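Local coordinates for protein CurJ (Moorea producens 3L, PDB 5TZ6) that probably catalyses vinylogous dehydration of a polyketide intermediate in curacin biosynthesis, here as an inactivated dehydratase domain, at residues I24-Y29 with A62-A67; L35-D40 with Q212-L217; S56-A61 with F103-I108. The protein carries 1 engineered substitution. All coordinates share one frame; numbering follows the deposited sequence.

Contact 1 of 3, residues I24-Y29 with A62-A67; sequences IFFESY and ASLTFA
Phe26 and Leu64 share a first torsion that sets CG beside the backbone N (chi1 -63° and -65°), and in Thr65 the methyl CG2 takes that place, so ring, isobutyl group and methyl converge between strand 24-30 and the end of helix 51-65. The backbones stay well apart, with 9.4 Å between CA of Phe26 and CA of Leu64; the Phe26 side chain covers a little over half of that distance, and Leu64 and Thr65 come to meet it. Its outer end does the touching. CG2 of Thr65 lies at the ring edge, near the ring plane, 3.5 Å from CZ of Phe26. Leu64 comes in obliquely: its CB is 3.7 Å from CE2 of Phe26, and its CD1 follows along the same flank, 3.8 Å from CE2 of Phe26. Thr65 thus turns only its methyl to the ring, while its hydroxyl OG1 is hydrogen-bonded back to the helix, to the carbonyl of Ala61. The turn carrying both residues is tied down by O of Ala62, which accepts from N of Thr65 at 2.9 Å and from N of Phe66 at 2.8 Å. Lys15 of the neighbouring strand touches both Phe26 and Thr65, and its NZ is hydrogen-bonded to the carbonyl of Leu64. With a serine in place of Phe26, CB of Leu64 and CG2 of Thr65 would probably lose their apolar partner and a gap would open between helix end and strand. Phe25, one residue back along the strand, meets the ring of Phe16 from the second subunit, so the strand serves the dimer as well as the helix. The contact belongs to the hotdog fold, strand 24-30 packing at the C-terminal end of its central helix.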
ATOM      1  N   ILE A  24       8.486  -1.001   6.313  1.00 72.47           N
ATOM      2  CA  ILE A  24       8.154  -1.110   4.898  1.00 67.85           C
ATOM      3  C   ILE A  24       7.197  -2.281   4.735  1.00 61.48           C
ATOM      4  O   ILE A  24       7.388  -3.340   5.344  1.00 56.49           O
ATOM      5  CB  ILE A  24       9.409  -1.305   4.026  1.00 66.26           C
ATOM      6  CG1 ILE A  24      10.375  -0.138   4.204  1.00 71.99           C
ATOM      7  CG2 ILE A  24       9.025  -1.466   2.563  1.00 69.10           C
ATOM      8  CD1 ILE A  24      11.633  -0.283   3.377  1.00 86.46           C
ATOM      9  N   PHE A  25       6.165  -2.096   3.920  1.00 64.92           N
ATOM     10  CA  PHE A  25       5.113  -3.089   3.784  1.00 61.74           C
ATOM     11  C   PHE A  25       5.033  -3.601   2.355  1.00 62.57           C
ATOM     12  O   PHE A  25       5.177  -2.834   1.401  1.00 67.93           O
ATOM     13  CB  PHE A  25       3.757  -2.512   4.197  1.00 61.31           C
ATOM     14  CG  PHE A  25       3.692  -2.091   5.638  1.00 68.46           C
ATOM     15  CD1 PHE A  25       4.015  -0.795   6.012  1.00 69.12           C
ATOM     16  CD2 PHE A  25       3.303  -2.990   6.618  1.00 69.36           C
ATOM     17  CE1 PHE A  25       3.954  -0.405   7.340  1.00 70.56           C
ATOM     18  CE2 PHE A  25       3.242  -2.607   7.949  1.00 68.67           C
ATOM     19  CZ  PHE A  25       3.568  -1.313   8.310  1.00 68.30           C
ATOM     20  N   PHE A  26       4.814  -4.904   2.217  1.00 60.34           N
ATOM     21  CA  PHE A  26       4.421  -5.512   0.954  1.00 59.28           C
ATOM     22  C   PHE A  26       3.106  -6.253   1.145  1.00 57.75           C
ATOM     23  O   PHE A  26       2.892  -6.905   2.172  1.00 59.45           O
ATOM     24  CB  PHE A  26       5.509  -6.445   0.422  1.00 56.57           C
ATOM     25  CG  PHE A  26       6.796  -5.738   0.101  1.00 55.45           C
ATOM     26  CD1 PHE A  26       7.766  -5.547   1.071  1.00 60.95           C
ATOM     27  CD2 PHE A  26       7.022  -5.238  -1.170  1.00 56.81           C
ATOM     28  CE1 PHE A  26       8.949  -4.881   0.771  1.00 67.89           C
ATOM     29  CE2 PHE A  26       8.203  -4.569  -1.475  1.00 61.97           C
ATOM     30  CZ  PHE A  26       9.167  -4.394  -0.502  1.00 62.84           C
ATOM     31  N   GLU A  27       2.213  -6.122   0.169  1.00 56.47           N
ATOM     32  CA  GLU A  27       0.856  -6.633   0.270  1.00 67.77           C
ATOM     33  C   GLU A  27       0.528  -7.486  -0.944  1.00 74.08           C
ATOM     34  O   GLU A  27       0.844  -7.122  -2.086  1.00 80.43           O
ATOM     35  CB  GLU A  27      -0.169  -5.496   0.395  1.00 78.18           C
ATOM     36  CG  GLU A  27      -1.581  -5.982   0.675  1.00 93.18           C
ATOM     37  CD  GLU A  27      -2.542  -4.850   0.982  1.00109.87           C
ATOM     38  OE1 GLU A  27      -2.611  -4.431   2.158  1.00120.80           O
ATOM     39  OE2 GLU A  27      -3.231  -4.382   0.050  1.00116.24           O
ATOM     40  N   SER A  28      -0.136  -8.608  -0.677  1.00 69.85           N
ATOM     41  CA  SER A  28      -0.356  -9.670  -1.643  1.00 69.11           C
ATOM     42  C   SER A  28      -1.670 -10.349  -1.292  1.00 66.85           C
ATOM     43  O   SER A  28      -2.047 -10.413  -0.120  1.00 60.60           O
ATOM     44  CB  SER A  28       0.795 -10.678  -1.632  1.00 76.45           C
ATOM     45  OG  SER A  28       0.787 -11.463  -2.809  1.00 97.45           O
ATOM     46  N   TYR A  29      -2.374 -10.841  -2.310  1.00 68.22           N
ATOM     47  CA  TYR A  29      -3.699 -11.434  -2.123  1.00 71.59           C
ATOM     48  C   TYR A  29      -3.626 -12.917  -2.477  1.00 72.11           C
ATOM     49  O   TYR A  29      -3.604 -13.285  -3.656  1.00 79.61           O
ATOM     50  CB  TYR A  29      -4.740 -10.697  -2.957  1.00 76.70           C
ATOM     51  CG  TYR A  29      -4.782  -9.220  -2.648  1.00 80.39           C
ATOM     52  CD1 TYR A  29      -5.191  -8.761  -1.403  1.00 76.60           C
ATOM     53  CD2 TYR A  29      -4.405  -8.284  -3.601  1.00 86.66           C
ATOM     54  CE1 TYR A  29      -5.222  -7.407  -1.114  1.00 81.32           C
ATOM     55  CE2 TYR A  29      -4.433  -6.932  -3.322  1.00 93.31           C
ATOM     56  CZ  TYR A  29      -4.841  -6.498  -2.079  1.00 90.98           C
ATOM     57  OH  TYR A  29      -4.867  -5.147  -1.807  1.00 95.56           O
ATOM     58  N   ALA A  62      12.722  -8.664  -1.002  1.00 57.11           N
ATOM     59  CA  ALA A  62      14.133  -8.337  -1.148  1.00 60.49           C
ATOM     60  C   ALA A  62      14.415  -7.768  -2.529  1.00 64.66           C
ATOM     61  O   ALA A  62      15.054  -6.719  -2.665  1.00 66.57           O
ATOM     62  CB  ALA A  62      14.979  -9.584  -0.888  1.00 56.66           C
ATOM     63  N   SER A  63      13.945  -8.455  -3.572  1.00 67.88           N
ATOM     64  CA  SER A  63      14.214  -7.987  -4.926  1.00 73.49           C
ATOM     65  C   SER A  63      13.574  -6.633  -5.192  1.00 73.74           C
ATOM     66  O   SER A  63      14.040  -5.905  -6.072  1.00 66.97           O
ATOM     67  CB  SER A  63      13.721  -9.005  -5.953  1.00 70.97           C
ATOM     68  OG  SER A  63      12.370  -8.765  -6.296  1.00 75.62           O
ATOM     69  N   LEU A  64      12.554  -6.257  -4.426  1.00 77.89           N
ATOM     70  CA  LEU A  64      11.983  -4.926  -4.571  1.00 68.85           C
ATOM     71  C   LEU A  64      12.575  -3.905  -3.606  1.00 76.93           C
ATOM     72  O   LEU A  64      12.173  -2.737  -3.650  1.00 82.32           O
ATOM     73  CB  LEU A  64      10.464  -4.971  -4.392  1.00 62.52           C
ATOM     74  CG  LEU A  64       9.680  -5.743  -5.448  1.00 72.17           C
ATOM     75  CD1 LEU A  64       8.211  -5.810  -5.062  1.00 76.05           C
ATOM     76  CD2 LEU A  64       9.855  -5.098  -6.810  1.00 76.78           C
ATOM     77  N   THR A  65      13.518  -4.293  -2.748  1.00 80.33           N
ATOM     78  CA  THR A  65      14.113  -3.309  -1.848  1.00 78.39           C
ATOM     79  C   THR A  65      15.622  -3.184  -1.986  1.00 75.05           C
ATOM     80  O   THR A  65      16.139  -2.066  -1.969  1.00 74.87           O
ATOM     81  CB  THR A  65      13.767  -3.626  -0.384  1.00 80.11           C
ATOM     82  OG1 THR A  65      13.819  -5.039  -0.172  1.00 75.47           O
ATOM     83  CG2 THR A  65      12.375  -3.120  -0.048  1.00 85.37           C
ATOM     84  N   PHE A  66      16.349  -4.288  -2.129  1.00 73.75           N
ATOM     85  CA  PHE A  66      17.792  -4.194  -2.288  1.00 77.14           C
ATOM     86  C   PHE A  66      18.152  -3.921  -3.747  1.00 80.21           C
ATOM     87  O   PHE A  66      17.374  -4.186  -4.667  1.00 82.77           O
ATOM     88  CB  PHE A  66      18.475  -5.476  -1.806  1.00 83.12           C
ATOM     89  CG  PHE A  66      18.308  -5.738  -0.333  1.00 80.45           C
ATOM     90  CD1 PHE A  66      18.458  -4.716   0.589  1.00 78.56           C
ATOM     91  CD2 PHE A  66      17.989  -7.009   0.128  1.00 73.95           C
ATOM     92  CE1 PHE A  66      18.304  -4.956   1.943  1.00 78.45           C
ATOM     93  CE2 PHE A  66      17.832  -7.253   1.480  1.00 70.50           C
ATOM     94  CZ  PHE A  66      17.987  -6.227   2.387  1.00 72.68           C
ATOM     95  N   ALA A  67      19.346  -3.364  -3.953  1.00 88.86           N
ATOM     96  CA  ALA A  67      19.850  -3.211  -5.314  1.00 93.13           C
ATOM     97  C   ALA A  67      20.540  -4.472  -5.823  1.00 94.35           C
ATOM     98  O   ALA A  67      20.536  -4.727  -7.032  1.00105.05           O
ATOM     99  CB  ALA A  67      20.807  -2.020  -5.390  1.00 99.87           C
TER

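Contact 2 of 3, residues L35-D40 with Q212-L217; sequences LPFLAD and QLHPTL
Phe37 rides on a short 3-10 segment, 36-40, facing the first turn of helix 215-223, with 8.0 Å between CA of Phe37 and CA of Thr216. The phenylalanine side chain carries the contact alone on its side: with CG set between the backbone N and the carbonyl carbon (chi1 59°), its ring projects to meet three consecutive residues. His214 supplies an edge-to-face (T-shaped) stack, its imidazole edge directed at the Phe37 face with ring centroids 4.7 Å apart and planes at 64°. The leading atom is CE1 of His214, off-centre over that face and 3.6 Å from CD2 of Phe37. Pro215 crosses the phenyl group at about a right angle and places its CG 3.7 Å from CZ of Phe37, whereas the CG2 methyl of Thr216 only brushes CD1 of Phe37 at 4.1 Å. The imidazole is held at its edge. As N-cap of the helix, His214 accepts at ND1 from N of Thr216, 3.2 Å away, nearly in the ring plane and with an angle of 162° at the hydrogen. Pro215 also lays its CD over one face of that ring. Thr216 OG1 is bonded to NE1 of Trp184, and Tyr211 and Ser181 pack around Phe37. Asp40, which ends the 3-10 segment, bonds Ser181 through OD2 and precedes the engineered Phe41 of the ligand pocket. His214, Pro215 and the pocket residue Asp219 match the HPxxxD signature of polyketide synthase dehydratases, and the contact packs Phe37 against its start, with the Thr216 side chain about 10 Å from the bound ligand.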
ATOM      1  N   LEU A  35      -2.983 -17.457  -7.433  1.00 72.35           N
ATOM      2  CA  LEU A  35      -1.805 -18.324  -7.416  1.00 69.21           C
ATOM      3  C   LEU A  35      -2.269 -19.755  -7.646  1.00 70.60           C
ATOM      4  O   LEU A  35      -2.546 -20.495  -6.690  1.00 68.39           O
ATOM      5  CB  LEU A  35      -1.044 -18.180  -6.102  1.00 62.65           C
ATOM      6  CG  LEU A  35      -0.605 -16.742  -5.823  1.00 59.67           C
ATOM      7  CD1 LEU A  35       0.075 -16.637  -4.472  1.00 51.92           C
ATOM      8  CD2 LEU A  35       0.314 -16.269  -6.939  1.00 65.40           C
ATOM      9  N   PRO A  36      -2.346 -20.185  -8.906  1.00 67.17           N
ATOM     10  CA  PRO A  36      -2.939 -21.501  -9.193  1.00 68.60           C
ATOM     11  C   PRO A  36      -2.215 -22.651  -8.519  1.00 68.24           C
ATOM     12  O   PRO A  36      -2.871 -23.561  -7.999  1.00 71.93           O
ATOM     13  CB  PRO A  36      -2.863 -21.590 -10.724  1.00 65.62           C
ATOM     14  CG  PRO A  36      -2.783 -20.168 -11.184  1.00 67.44           C
ATOM     15  CD  PRO A  36      -1.985 -19.457 -10.132  1.00 65.75           C
ATOM     16  N   PHE A  37      -0.880 -22.635  -8.501  1.00 61.45           N
ATOM     17  CA  PHE A  37      -0.137 -23.755  -7.934  1.00 59.54           C
ATOM     18  C   PHE A  37      -0.478 -23.996  -6.468  1.00 63.42           C
ATOM     19  O   PHE A  37      -0.217 -25.090  -5.954  1.00 61.97           O
ATOM     20  CB  PHE A  37       1.367 -23.510  -8.055  1.00 55.87           C
ATOM     21  CG  PHE A  37       1.833 -22.250  -7.361  1.00 55.90           C
ATOM     22  CD1 PHE A  37       2.099 -22.246  -6.001  1.00 45.06           C
ATOM     23  CD2 PHE A  37       2.004 -21.072  -8.071  1.00 56.74           C
ATOM     24  CE1 PHE A  37       2.524 -21.095  -5.365  1.00 46.68           C
ATOM     25  CE2 PHE A  37       2.429 -19.921  -7.438  1.00 57.30           C
ATOM     26  CZ  PHE A  37       2.686 -19.933  -6.084  1.00 49.25           C
ATOM     27  N   LEU A  38      -1.054 -23.006  -5.783  1.00 65.10           N
ATOM     28  CA  LEU A  38      -1.468 -23.216  -4.400  1.00 65.72           C
ATOM     29  C   LEU A  38      -2.472 -24.358  -4.279  1.00 68.20           C
ATOM     30  O   LEU A  38      -2.560 -25.000  -3.226  1.00 69.00           O
ATOM     31  CB  LEU A  38      -2.061 -21.927  -3.834  1.00 69.74           C
ATOM     32  CG  LEU A  38      -1.064 -20.856  -3.381  1.00 69.99           C
ATOM     33  CD1 LEU A  38      -1.795 -19.604  -2.930  1.00 64.03           C
ATOM     34  CD2 LEU A  38      -0.188 -21.396  -2.269  1.00 65.96           C
ATOM     35  N   ALA A  39      -3.219 -24.638  -5.344  1.00 56.74           N
ATOM     36  CA  ALA A  39      -4.170 -25.736  -5.319  1.00 63.95           C
ATOM     37  C   ALA A  39      -3.496 -27.103  -5.339  1.00 71.67           C
ATOM     38  O   ALA A  39      -4.201 -28.119  -5.306  1.00 62.80           O
ATOM     39  CB  ALA A  39      -5.135 -25.611  -6.500  1.00 68.03           C
ATOM     40  N   ASP A  40      -2.165 -27.160  -5.379  1.00 63.82           N
ATOM     41  CA  ASP A  40      -1.444 -28.421  -5.474  1.00 60.47           C
ATOM     42  C   ASP A  40      -0.766 -28.820  -4.170  1.00 59.25           C
ATOM     43  O   ASP A  40      -0.024 -29.808  -4.149  1.00 63.44           O
ATOM     44  CB  ASP A  40      -0.416 -28.362  -6.602  1.00 66.67           C
ATOM     45  CG  ASP A  40      -1.055 -28.461  -7.967  1.00 68.81           C
ATOM     46  OD1 ASP A  40      -2.262 -28.769  -8.021  1.00 81.19           O
ATOM     47  OD2 ASP A  40      -0.360 -28.257  -8.985  1.00 77.68           O
ATOM     48  N   GLN A 212      12.265 -15.099  -8.288  1.00 65.06           N
ATOM     49  CA  GLN A 212      13.620 -15.447  -7.875  1.00 65.85           C
ATOM     50  C   GLN A 212      13.751 -16.958  -7.703  1.00 69.05           C
ATOM     51  O   GLN A 212      14.564 -17.607  -8.371  1.00 73.09           O
ATOM     52  CB  GLN A 212      13.995 -14.717  -6.580  1.00 60.49           C
ATOM     53  CG  GLN A 212      14.322 -13.238  -6.742  1.00 70.51           C
ATOM     54  CD  GLN A 212      13.173 -12.433  -7.308  1.00 75.08           C
ATOM     55  OE1 GLN A 212      12.072 -12.437  -6.762  1.00 69.31           O
ATOM     56  NE2 GLN A 212      13.425 -11.729  -8.408  1.00 79.81           N
ATOM     57  N   LEU A 213      12.960 -17.527  -6.795  1.00 59.09           N
ATOM     58  CA  LEU A 213      12.830 -18.970  -6.629  1.00 55.94           C
ATOM     59  C   LEU A 213      11.359 -19.287  -6.441  1.00 57.71           C
ATOM     60  O   LEU A 213      10.745 -18.831  -5.472  1.00 55.60           O
ATOM     61  CB  LEU A 213      13.635 -19.492  -5.436  1.00 54.41           C
ATOM     62  CG  LEU A 213      15.153 -19.561  -5.547  1.00 64.39           C
ATOM     63  CD1 LEU A 213      15.718 -20.248  -4.319  1.00 62.53           C
ATOM     64  CD2 LEU A 213      15.563 -20.296  -6.815  1.00 60.86           C
ATOM     65  N   HIS A 214      10.799 -20.054  -7.367  1.00 61.97           N
ATOM     66  CA  HIS A 214       9.389 -20.391  -7.299  1.00 43.28           C
ATOM     67  C   HIS A 214       9.080 -21.076  -5.970  1.00 47.67           C
ATOM     68  O   HIS A 214       9.881 -21.887  -5.485  1.00 48.35           O
ATOM     69  CB  HIS A 214       9.003 -21.302  -8.463  1.00 45.82           C
ATOM     70  CG  HIS A 214       7.534 -21.324  -8.754  1.00 55.64           C
ATOM     71  ND1 HIS A 214       6.647 -22.098  -8.038  1.00 55.29           N
ATOM     72  CD2 HIS A 214       6.798 -20.671  -9.686  1.00 57.73           C
ATOM     73  CE1 HIS A 214       5.426 -21.918  -8.514  1.00 55.21           C
ATOM     74  NE2 HIS A 214       5.491 -21.058  -9.516  1.00 57.92           N
ATOM     75  N   PRO A 215       7.963 -20.744  -5.328  1.00 43.20           N
ATOM     76  CA  PRO A 215       7.629 -21.430  -4.068  1.00 37.97           C
ATOM     77  C   PRO A 215       7.764 -22.941  -4.167  1.00 55.29           C
ATOM     78  O   PRO A 215       8.311 -23.568  -3.247  1.00 54.24           O
ATOM     79  CB  PRO A 215       6.184 -20.994  -3.802  1.00 42.51           C
ATOM     80  CG  PRO A 215       6.010 -19.708  -4.556  1.00 40.37           C
ATOM     81  CD  PRO A 215       6.957 -19.745  -5.725  1.00 47.29           C
ATOM     82  N   THR A 216       7.312 -23.541  -5.276  1.00 52.03           N
ATOM     83  CA  THR A 216       7.340 -24.996  -5.399  1.00 39.59           C
ATOM     84  C   THR A 216       8.762 -25.532  -5.492  1.00 51.02           C
ATOM     85  O   THR A 216       9.021 -26.671  -5.085  1.00 51.25           O
ATOM     86  CB  THR A 216       6.528 -25.453  -6.616  1.00 48.91           C
ATOM     87  OG1 THR A 216       7.062 -24.875  -7.817  1.00 50.47           O
ATOM     88  CG2 THR A 216       5.066 -25.054  -6.467  1.00 48.83           C
ATOM     89  N   LEU A 217       9.697 -24.739  -6.018  1.00 45.89           N
ATOM     90  CA  LEU A 217      11.089 -25.182  -6.054  1.00 51.95           C
ATOM     91  C   LEU A 217      11.693 -25.208  -4.652  1.00 50.49           C
ATOM     92  O   LEU A 217      12.356 -26.183  -4.266  1.00 61.13           O
ATOM     93  CB  LEU A 217      11.894 -24.269  -6.979  1.00 56.12           C
ATOM     94  CG  LEU A 217      13.398 -24.517  -7.042  1.00 55.57           C
ATOM     95  CD1 LEU A 217      13.686 -25.962  -7.432  1.00 54.38           C
ATOM     96  CD2 LEU A 217      14.045 -23.549  -8.018  1.00 57.69           C
TER

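Contact 3 of 3, residues S56-A61 with F103-I108; sequences SLLLAA and FSFQVI
Leu58 meets Phe105 through a CH-pi contact and Val107 through aliphatic contact, and both bridge helix 51-65 and strand 102-110. The axes of the two short segments pass 10.5 Å apart at closest, with their N-to-C directions at 126°. In the CH-pi contact, CD1 of Leu58 sits over one face of the Phe105 ring, 3.6 Å from the centroid and 27° off the ring normal. The approach is tight: CD1 of Leu58 comes within 3.2 Å of CE1 of Phe105, toward the rim. The second methyl spreads over the root of the ring, with CD2 of Leu58 3.7 Å from CG of Phe105, so both prongs of the leucine lie on one face of the phenyl group and the two side chains cross at about a right angle. With CG between the backbone N and the carbonyl carbon (chi1 70°), the Phe105 ring is carried to where Leu58 can lie over its face. The aliphatic contacts are looser. Leu58 and Val107 reach toward each other tip to tip, CG2 of Val107 standing 4.0 Å from CD1 of Leu58. The other valine methyl, CG1 of Val107, faces CD2 of Leu57 at 4.2 Å, so the branched valine sits against both leucines. Phe105 and Val107 are alternate residues of the strand and point the same way, while Gln106 between them turns from the helix and packs on Leu20 of the second subunit. Around the four apolar residues lie further apolar side chains from the sheet strands: Val94 touches both leucines, Ile73 touches Leu58 and Phe105, and Leu139 covers Phe105. Such a helix, cradled by the inner face of a curved antiparallel sheet, is the defining feature of the hotdog fold.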
ATOM      1  N   SER A  56      10.013 -17.781  -0.615  1.00 54.25           N
ATOM      2  CA  SER A  56       9.963 -17.203  -1.954  1.00 50.94           C
ATOM      3  C   SER A  56       9.388 -15.784  -1.925  1.00 48.48           C
ATOM      4  O   SER A  56       9.871 -14.887  -2.634  1.00 56.21           O
ATOM      5  CB  SER A  56       9.155 -18.132  -2.867  1.00 45.32           C
ATOM      6  OG  SER A  56       8.851 -17.526  -4.105  1.00 65.14           O
ATOM      7  N   LEU A  57       8.393 -15.550  -1.065  1.00 43.54           N
ATOM      8  CA  LEU A  57       7.789 -14.225  -0.940  1.00 43.07           C
ATOM      9  C   LEU A  57       8.790 -13.207  -0.408  1.00 52.88           C
ATOM     10  O   LEU A  57       8.838 -12.058  -0.878  1.00 53.23           O
ATOM     11  CB  LEU A  57       6.561 -14.305  -0.035  1.00 43.72           C
ATOM     12  CG  LEU A  57       5.729 -13.047   0.209  1.00 56.46           C
ATOM     13  CD1 LEU A  57       5.198 -12.489  -1.095  1.00 60.69           C
ATOM     14  CD2 LEU A  57       4.579 -13.370   1.153  1.00 56.89           C
ATOM     15  N   LEU A  58       9.606 -13.608   0.570  1.00 45.70           N
ATOM     16  CA  LEU A  58      10.603 -12.677   1.086  1.00 48.68           C
ATOM     17  C   LEU A  58      11.689 -12.413   0.053  1.00 51.79           C
ATOM     18  O   LEU A  58      12.179 -11.287  -0.056  1.00 53.97           O
ATOM     19  CB  LEU A  58      11.195 -13.196   2.389  1.00 43.35           C
ATOM     20  CG  LEU A  58      10.188 -13.039   3.531  1.00 54.20           C
ATOM     21  CD1 LEU A  58      10.391 -14.089   4.611  1.00 57.50           C
ATOM     22  CD2 LEU A  58      10.273 -11.632   4.108  1.00 59.03           C
ATOM     23  N   LEU A  59      12.079 -13.427  -0.723  1.00 52.28           N
ATOM     24  CA  LEU A  59      13.004 -13.144  -1.815  1.00 57.16           C
ATOM     25  C   LEU A  59      12.419 -12.105  -2.763  1.00 57.41           C
ATOM     26  O   LEU A  59      13.138 -11.219  -3.244  1.00 58.26           O
ATOM     27  CB  LEU A  59      13.368 -14.423  -2.570  1.00 52.71           C
ATOM     28  CG  LEU A  59      14.160 -15.470  -1.781  1.00 52.67           C
ATOM     29  CD1 LEU A  59      14.599 -16.616  -2.687  1.00 55.90           C
ATOM     30  CD2 LEU A  59      15.351 -14.847  -1.085  1.00 54.40           C
ATOM     31  N   ALA A  60      11.115 -12.187  -3.044  1.00 53.08           N
ATOM     32  CA  ALA A  60      10.493 -11.151  -3.869  1.00 51.34           C
ATOM     33  C   ALA A  60      10.640  -9.769  -3.232  1.00 61.75           C
ATOM     34  O   ALA A  60      11.135  -8.824  -3.867  1.00 67.25           O
ATOM     35  CB  ALA A  60       9.023 -11.482  -4.112  1.00 47.91           C
ATOM     36  N   ALA A  61      10.214  -9.631  -1.971  1.00 56.33           N
ATOM     37  CA  ALA A  61      10.332  -8.338  -1.296  1.00 62.60           C
ATOM     38  C   ALA A  61      11.763  -7.813  -1.366  1.00 57.25           C
ATOM     39  O   ALA A  61      12.008  -6.657  -1.743  1.00 53.46           O
ATOM     40  CB  ALA A  61       9.871  -8.466   0.159  1.00 59.12           C
ATOM     41  N   PHE A 103      16.854  -6.039   7.834  1.00 54.01           N
ATOM     42  CA  PHE A 103      15.460  -5.838   8.201  1.00 54.00           C
ATOM     43  C   PHE A 103      15.003  -7.048   8.999  1.00 55.89           C
ATOM     44  O   PHE A 103      15.200  -8.184   8.565  1.00 59.04           O
ATOM     45  CB  PHE A 103      14.556  -5.693   6.969  1.00 53.29           C
ATOM     46  CG  PHE A 103      14.838  -4.479   6.131  1.00 58.83           C
ATOM     47  CD1 PHE A 103      14.323  -3.244   6.480  1.00 65.79           C
ATOM     48  CD2 PHE A 103      15.578  -4.586   4.966  1.00 58.27           C
ATOM     49  CE1 PHE A 103      14.573  -2.126   5.702  1.00 66.35           C
ATOM     50  CE2 PHE A 103      15.826  -3.479   4.182  1.00 70.86           C
ATOM     51  CZ  PHE A 103      15.323  -2.243   4.551  1.00 69.79           C
ATOM     52  N   SER A 104      14.386  -6.818  10.147  1.00 54.89           N
ATOM     53  CA  SER A 104      13.598  -7.872  10.762  1.00 52.53           C
ATOM     54  C   SER A 104      12.268  -7.948  10.028  1.00 53.61           C
ATOM     55  O   SER A 104      11.692  -6.924   9.658  1.00 52.80           O
ATOM     56  CB  SER A 104      13.385  -7.603  12.251  1.00 52.38           C
ATOM     57  OG  SER A 104      13.024  -6.246  12.463  1.00 65.78           O
ATOM     58  N   PHE A 105      11.795  -9.154   9.766  1.00 47.21           N
ATOM     59  CA  PHE A 105      10.580  -9.294   8.989  1.00 49.51           C
ATOM     60  C   PHE A 105       9.573 -10.153   9.732  1.00 50.31           C
ATOM     61  O   PHE A 105       9.934 -11.105  10.442  1.00 55.72           O
ATOM     62  CB  PHE A 105      10.858  -9.901   7.589  1.00 38.43           C
ATOM     63  CG  PHE A 105      11.258 -11.345   7.625  1.00 38.25           C
ATOM     64  CD1 PHE A 105      10.292 -12.343   7.737  1.00 41.53           C
ATOM     65  CD2 PHE A 105      12.592 -11.712   7.551  1.00 38.28           C
ATOM     66  CE1 PHE A 105      10.653 -13.689   7.785  1.00 38.81           C
ATOM     67  CE2 PHE A 105      12.962 -13.058   7.590  1.00 46.35           C
ATOM     68  CZ  PHE A 105      11.990 -14.045   7.710  1.00 39.03           C
ATOM     69  N   GLN A 106       8.303  -9.800   9.535  1.00 51.56           N
ATOM     70  CA  GLN A 106       7.165 -10.640   9.876  1.00 55.80           C
ATOM     71  C   GLN A 106       6.276 -10.782   8.647  1.00 52.27           C
ATOM     72  O   GLN A 106       5.863  -9.778   8.061  1.00 61.46           O
ATOM     73  CB  GLN A 106       6.358 -10.046  11.035  1.00 58.72           C
ATOM     74  CG  GLN A 106       7.065 -10.086  12.370  1.00 68.98           C
ATOM     75  CD  GLN A 106       6.233  -9.478  13.481  1.00 79.34           C
ATOM     76  OE1 GLN A 106       6.013  -8.266  13.513  1.00 80.19           O
ATOM     77  NE2 GLN A 106       5.764 -10.322  14.401  1.00 81.84           N
ATOM     78  N   VAL A 107       5.989 -12.018   8.258  1.00 44.78           N
ATOM     79  CA  VAL A 107       4.976 -12.327   7.258  1.00 44.54           C
ATOM     80  C   VAL A 107       3.706 -12.735   7.992  1.00 49.29           C
ATOM     81  O   VAL A 107       3.688 -13.765   8.690  1.00 43.41           O
ATOM     82  CB  VAL A 107       5.433 -13.446   6.307  1.00 46.60           C
ATOM     83  CG1 VAL A 107       4.317 -13.774   5.328  1.00 41.72           C
ATOM     84  CG2 VAL A 107       6.698 -13.050   5.560  1.00 44.37           C
ATOM     85  N   ILE A 108       2.647 -11.934   7.803  1.00 48.25           N
ATOM     86  CA  ILE A 108       1.366 -12.077   8.487  1.00 53.29           C
ATOM     87  C   ILE A 108       0.253 -12.128   7.443  1.00 51.39           C
ATOM     88  O   ILE A 108       0.458 -11.822   6.269  1.00 52.82           O
ATOM     89  CB  ILE A 108       1.090 -10.926   9.478  1.00 50.92           C
ATOM     90  CG1 ILE A 108       0.766  -9.637   8.723  1.00 45.75           C
ATOM     91  CG2 ILE A 108       2.277 -10.710  10.406  1.00 48.73           C
ATOM     92  CD1 ILE A 108       0.344  -8.509   9.633  1.00 49.03           C
TER

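In the fold
From the N terminus, strand 24-30 is reached first, and contact 1 closes a loop of 32 residues by bringing it to the end of helix 51-65. Segment 35-40 follows within that loop; its partner, 212-217, comes much later, so contacts 1 and 2 cross. Contact 3 starts from the middle of the same helix and reaches strand 102-110, crossing contact 1 but lying wholly between the two segments of contact 2. Contacts 1 and 3 seat one helix on the N-terminal hotdog half, CD1 of Phe26 touching CB of Ala61. Contact 2 joins that half to the C-terminal one, and Ser56 bonded to the carbonyl of Leu213 links it to the helix.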